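PDB 6T7J: carbon monoxide dehydrogenase from Thermococcus sp. AM4, which probably catalyses the reversible oxidation of carbon monoxide to carbon dioxide, as in other nickel-iron CO dehydrogenases, although the active-site cluster of this crystal form lacks nickel. Local coordinates for residues D211-S214 and L215-G219; Q586-A589 and K590-E594. All blocks are in the same frame, centred on the assembly; numbering follows the deposited sequence.

Contact 1 (D211-S214 and L215-G219); sequences DPVS and LLLHG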
ATOM      1  N   ASP A 211       3.085  13.643  10.867  1.00 50.58           N
ATOM      2  CA  ASP A 211       4.402  14.258  10.986  1.00 45.94           C
ATOM      3  C   ASP A 211       5.262  13.870   9.787  1.00 45.10           C
ATOM      4  O   ASP A 211       5.424  12.678   9.511  1.00 45.46           O
ATOM      5  CB  ASP A 211       5.079  13.818  12.286  1.00 42.91           C
ATOM      6  CG  ASP A 211       6.293  14.666  12.640  1.00 41.93           C
ATOM      7  OD1 ASP A 211       7.185  14.838  11.783  1.00 44.03           O
ATOM      8  OD2 ASP A 211       6.361  15.157  13.785  1.00 55.99           O
ATOM      9  N   PRO A 212       5.830  14.837   9.063  1.00 44.74           N
ATOM     10  CA  PRO A 212       6.670  14.481   7.909  1.00 42.17           C
ATOM     11  C   PRO A 212       7.909  13.694   8.292  1.00 44.48           C
ATOM     12  O   PRO A 212       8.342  12.817   7.531  1.00 43.72           O
ATOM     13  CB  PRO A 212       7.037  15.843   7.302  1.00 43.91           C
ATOM     14  CG  PRO A 212       6.096  16.831   7.927  1.00 42.45           C
ATOM     15  CD  PRO A 212       5.763  16.291   9.274  1.00 44.48           C
ATOM     16  N   VAL A 213       8.486  13.970   9.463  1.00 43.60           N
ATOM     17  CA  VAL A 213       9.721  13.306   9.859  1.00 40.53           C
ATOM     18  C   VAL A 213       9.484  11.816  10.071  1.00 42.59           C
ATOM     19  O   VAL A 213      10.213  10.978   9.532  1.00 42.15           O
ATOM     20  CB  VAL A 213      10.311  13.969  11.118  1.00 39.75           C
ATOM     21  CG1 VAL A 213      11.340  13.056  11.769  1.00 38.36           C
ATOM     22  CG2 VAL A 213      10.934  15.310  10.761  1.00 39.03           C
ATOM     23  N   SER A 214       8.464  11.463  10.859  1.00 48.13           N
ATOM     24  CA  SER A 214       8.198  10.050  11.119  1.00 40.84           C
ATOM     25  C   SER A 214       7.754   9.330   9.851  1.00 41.39           C
ATOM     26  O   SER A 214       8.156   8.184   9.609  1.00 45.99           O
ATOM     27  CB  SER A 214       7.150   9.902  12.223  1.00 46.34           C
ATOM     28  OG  SER A 214       6.040  10.757  12.008  1.00 47.65           O
ATOM     29  N   LEU A 215       6.933   9.988   9.027  1.00 40.98           N
ATOM     30  CA  LEU A 215       6.517   9.396   7.759  1.00 40.53           C
ATOM     31  C   LEU A 215       7.725   9.057   6.894  1.00 46.94           C
ATOM     32  O   LEU A 215       7.843   7.940   6.373  1.00 44.97           O
ATOM     33  CB  LEU A 215       5.579  10.351   7.019  1.00 39.25           C
ATOM     34  CG  LEU A 215       4.139  10.496   7.518  1.00 45.14           C
ATOM     35  CD1 LEU A 215       3.503  11.751   6.936  1.00 41.99           C
ATOM     36  CD2 LEU A 215       3.317   9.272   7.171  1.00 43.25           C
ATOM     37  N   LEU A 216       8.652  10.008   6.748  1.00 42.04           N
ATOM     38  CA  LEU A 216       9.799   9.777   5.878  1.00 43.50           C
ATOM     39  C   LEU A 216      10.806   8.817   6.505  1.00 43.42           C
ATOM     40  O   LEU A 216      11.502   8.098   5.782  1.00 44.00           O
ATOM     41  CB  LEU A 216      10.456  11.109   5.519  1.00 46.80           C
ATOM     42  CG  LEU A 216       9.548  12.032   4.697  1.00 45.11           C
ATOM     43  CD1 LEU A 216      10.307  13.242   4.174  1.00 41.95           C
ATOM     44  CD2 LEU A 216       8.892  11.266   3.552  1.00 40.14           C
ATOM     45  N   LEU A 217      10.881   8.761   7.837  1.00 45.84           N
ATOM     46  CA  LEU A 217      11.750   7.779   8.477  1.00 42.31           C
ATOM     47  C   LEU A 217      11.221   6.365   8.274  1.00 41.40           C
ATOM     48  O   LEU A 217      11.996   5.427   8.032  1.00 39.12           O
ATOM     49  CB  LEU A 217      11.895   8.093   9.968  1.00 40.31           C
ATOM     50  CG  LEU A 217      12.821   9.252  10.335  1.00 42.93           C
ATOM     51  CD1 LEU A 217      12.747   9.552  11.822  1.00 38.30           C
ATOM     52  CD2 LEU A 217      14.252   8.958   9.911  1.00 44.39           C
ATOM     53  N   HIS A 218       9.901   6.185   8.349  1.00 35.83           N
ATOM     54  CA  HIS A 218       9.362   4.871   8.017  1.00 43.12           C
ATOM     55  C   HIS A 218       9.514   4.568   6.533  1.00 43.38           C
ATOM     56  O   HIS A 218       9.678   3.403   6.156  1.00 38.71           O
ATOM     57  CB  HIS A 218       7.898   4.750   8.422  1.00 35.53           C
ATOM     58  CG  HIS A 218       7.324   3.396   8.144  1.00 43.82           C
ATOM     59  ND1 HIS A 218       6.377   3.174   7.169  1.00 47.88           N
ATOM     60  CD2 HIS A 218       7.596   2.187   8.689  1.00 38.34           C
ATOM     61  CE1 HIS A 218       6.071   1.889   7.146  1.00 47.12           C
ATOM     62  NE2 HIS A 218       6.803   1.267   8.049  1.00 48.19           N
ATOM     63  N   GLY A 219       9.451   5.590   5.679  1.00 41.66           N
ATOM     64  CA  GLY A 219       9.789   5.381   4.281  1.00 38.37           C
ATOM     65  C   GLY A 219      11.208   4.881   4.106  1.00 44.77           C
ATOM     66  O   GLY A 219      11.476   4.011   3.272  1.00 43.31           O
TER
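Leu215 takes up the first backbone bond of a new helix, its N lying 3.1 Å from Asp211 O. Its side chain folds back over the same carbonyl: with CG beside the backbone N (chi1 -75°), Leu215 CG comes to 3.2 Å from Asp211 O, and the side chain packs on Ala86, Arg87 and Leu90 of helix 81-115; Arg87 lines the pocket of an iron-sulfur cluster about 11 Å from the Leu215 side chain. A branched apolar residue suits this buried face. Leu216 N follows by binding Pro212 O at 2.9 Å, and its isobutyl group turns to Val588 and Ile591 of helix 586-595. The residues that begin this turn form a classic helix start. Asp211 is the N-cap, and its OD1 receives Val213 N at 2.8 Å through the anti lone pair, giving an acceptor to an amide that has no earlier carbonyl in the helix to use. Pro212 fits the first helical position because it lacks an N-H that would need such a partner, and its ring packs on Asp82, Val588 and, across the dimer interface, Pro369 of the second subunit. Leu217 N is bound by Val213 O, and here two side chains also meet: Val213 CG1, anti to the backbone N (chi1 163°), runs alongside Leu217 with 3.8 Å between CG1 and Leu217 CD1, an i to i+4 apolar pair at the edge of the helix, where Val213 also meets Ile591. His218 N closes the next turn on Ser214 O at 2.9 Å. Ser214 OG hydrogen-bonds to Asp209 OD1, and its small side chain also packs on His367 of the second subunit. The imidazole of His218 swings away toward helix 193-203, where NE2 makes a weak hydrogen bond to Glu196.

Contact 2 (Q586-A589 and K590-E594); sequences QKVA and KILTE
Thr593 grips Ala589 O twice, through OG1 at 2.7 Å and through its own N at 2.9 Å. The two donors come from opposite faces of the carbonyl plane; the hydroxyl sits well above it, 38° out. A chi1 of 58° sets OG1 between the backbone N and the carbonyl carbon, from where it can reach back one turn. An alanine here would remove the hydroxyl, and Ala589 O would probably be left with the amide as its one donor within this turn. On the inner face, Val588 CG1 lies 4.2 Å from Leu592 CD1, and both side chains pack against helix 81-115. Ile591 sends CG1 back over Lys587 O, so that CD1 meets the aliphatic CG of Lys587 at 4.2 Å, the two chains crossing at a slant. Lys587 is bent at chi2 and chi4, Lys590 at chi2 and chi3, bringing their NZ atoms to 4.6 Å. A long, flexible lysine suits position 587 of this amphipathic helix, since its methylenes can cover Ile591 while the amine extends beyond them. The like charges probably repel mildly, a cost likely offset at Lys590 by its salt bridge to Asp595.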
ATOM      1  N   GLN A 586       8.193  23.078   1.601  1.00 49.66           N
ATOM      2  CA  GLN A 586       9.579  23.430   1.883  1.00 52.58           C
ATOM      3  C   GLN A 586      10.187  22.488   2.915  1.00 44.51           C
ATOM      4  O   GLN A 586      11.357  22.104   2.804  1.00 47.65           O
ATOM      5  CB  GLN A 586       9.666  24.879   2.362  1.00 60.38           C
ATOM      6  CG  GLN A 586       9.913  25.894   1.256  1.00 67.83           C
ATOM      7  CD  GLN A 586      10.641  27.131   1.753  1.00 78.92           C
ATOM      8  OE1 GLN A 586      10.223  28.259   1.489  1.00 82.66           O
ATOM      9  NE2 GLN A 586      11.736  26.923   2.476  1.00 74.03           N
ATOM     10  N   LYS A 587       9.399  22.103   3.923  1.00 48.51           N
ATOM     11  CA  LYS A 587       9.908  21.240   4.985  1.00 52.34           C
ATOM     12  C   LYS A 587      10.323  19.879   4.436  1.00 54.48           C
ATOM     13  O   LYS A 587      11.419  19.388   4.729  1.00 57.81           O
ATOM     14  CB  LYS A 587       8.851  21.084   6.081  1.00 47.67           C
ATOM     15  CG  LYS A 587       9.344  20.372   7.333  1.00 53.90           C
ATOM     16  CD  LYS A 587       8.647  20.899   8.581  1.00 60.96           C
ATOM     17  CE  LYS A 587       9.223  20.280   9.849  1.00 70.46           C
ATOM     18  NZ  LYS A 587      10.664  20.614  10.049  1.00 61.57           N
ATOM     19  N   VAL A 588       9.462  19.260   3.627  1.00 50.58           N
ATOM     20  CA  VAL A 588       9.781  17.948   3.073  1.00 51.21           C
ATOM     21  C   VAL A 588      10.957  18.045   2.108  1.00 49.61           C
ATOM     22  O   VAL A 588      11.830  17.168   2.083  1.00 47.33           O
ATOM     23  CB  VAL A 588       8.538  17.338   2.399  1.00 50.54           C
ATOM     24  CG1 VAL A 588       8.906  16.079   1.624  1.00 45.41           C
ATOM     25  CG2 VAL A 588       7.477  17.029   3.443  1.00 53.09           C
ATOM     26  N   ALA A 589      11.002  19.110   1.304  1.00 51.75           N
ATOM     27  CA  ALA A 589      12.116  19.285   0.378  1.00 53.38           C
ATOM     28  C   ALA A 589      13.440  19.382   1.123  1.00 50.10           C
ATOM     29  O   ALA A 589      14.432  18.759   0.722  1.00 48.54           O
ATOM     30  CB  ALA A 589      11.897  20.527  -0.485  1.00 48.93           C
ATOM     31  N   LYS A 590      13.480  20.146   2.215  1.00 50.40           N
ATOM     32  CA  LYS A 590      14.744  20.258   2.929  1.00 52.13           C
ATOM     33  C   LYS A 590      15.067  18.988   3.713  1.00 52.46           C
ATOM     34  O   LYS A 590      16.244  18.646   3.858  1.00 53.08           O
ATOM     35  CB  LYS A 590      14.747  21.480   3.843  1.00 61.00           C
ATOM     36  CG  LYS A 590      16.088  21.714   4.528  1.00 71.85           C
ATOM     37  CD  LYS A 590      15.896  22.092   5.980  1.00 70.09           C
ATOM     38  CE  LYS A 590      14.787  21.270   6.606  1.00 70.56           C
ATOM     39  NZ  LYS A 590      14.698  21.501   8.078  1.00 67.04           N
ATOM     40  N   ILE A 591      14.060  18.262   4.207  1.00 50.37           N
ATOM     41  CA  ILE A 591      14.349  16.950   4.791  1.00 51.95           C
ATOM     42  C   ILE A 591      15.020  16.059   3.755  1.00 50.79           C
ATOM     43  O   ILE A 591      16.041  15.416   4.026  1.00 48.11           O
ATOM     44  CB  ILE A 591      13.073  16.289   5.342  1.00 55.32           C
ATOM     45  CG1 ILE A 591      12.482  17.094   6.495  1.00 56.55           C
ATOM     46  CG2 ILE A 591      13.388  14.876   5.822  1.00 51.44           C
ATOM     47  CD1 ILE A 591      11.116  16.592   6.932  1.00 54.32           C
ATOM     48  N   LEU A 592      14.465  16.032   2.541  1.00 47.55           N
ATOM     49  CA  LEU A 592      14.972  15.140   1.503  1.00 49.37           C
ATOM     50  C   LEU A 592      16.379  15.526   1.063  1.00 48.68           C
ATOM     51  O   LEU A 592      17.242  14.656   0.902  1.00 51.30           O
ATOM     52  CB  LEU A 592      14.023  15.140   0.305  1.00 51.34           C
ATOM     53  CG  LEU A 592      12.699  14.402   0.493  1.00 44.12           C
ATOM     54  CD1 LEU A 592      11.918  14.368  -0.814  1.00 45.01           C
ATOM     55  CD2 LEU A 592      12.956  12.999   1.011  1.00 44.96           C
ATOM     56  N   THR A 593      16.630  16.819   0.860  1.00 51.01           N
ATOM     57  CA  THR A 593      17.880  17.273   0.264  1.00 48.62           C
ATOM     58  C   THR A 593      18.880  17.804   1.285  1.00 55.43           C
ATOM     59  O   THR A 593      19.941  18.301   0.892  1.00 61.03           O
ATOM     60  CB  THR A 593      17.599  18.353  -0.784  1.00 41.70           C
ATOM     61  OG1 THR A 593      16.903  19.445  -0.171  1.00 49.52           O
ATOM     62  CG2 THR A 593      16.753  17.791  -1.919  1.00 44.25           C
ATOM     63  N   GLU A 594      18.584  17.702   2.578  1.00 46.98           N
ATOM     64  CA  GLU A 594      19.435  18.350   3.569  1.00 57.93           C
ATOM     65  C   GLU A 594      19.389  17.648   4.921  1.00 57.68           C
ATOM     66  O   GLU A 594      20.367  17.012   5.325  1.00 55.75           O
ATOM     67  CB  GLU A 594      19.019  19.815   3.721  1.00 59.99           C
ATOM     68  CG  GLU A 594      20.126  20.781   4.062  1.00 64.52           C
ATOM     69  CD  GLU A 594      19.624  22.210   4.099  1.00 73.39           C
ATOM     70  OE1 GLU A 594      19.200  22.716   3.039  1.00 76.78           O
ATOM     71  OE2 GLU A 594      19.638  22.820   5.189  1.00 77.25           O
TER

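In the fold
Contacts 1 and 2 are each local to one helix, 212-242 and 586-595, and these helices pack against each other and against helix 81-115. They meet through apolar side chains: Leu216 CD1 lies 3.9 Å from Ile591 CG2, and Pro212 CB lies 4.1 Å from Val588 CG2. Contact 1 is the more buried of the two, with leucines packing within the chain; Asp211 and Ser214 serve its helix start and, with Pro212, touch the second subunit. Contact 2 lies at the surface and is touched by no other protein chain; Val588 and Ile591 pack on Pro212, Val213 and Leu216, while lysines and a threonine hydroxyl occupy other positions.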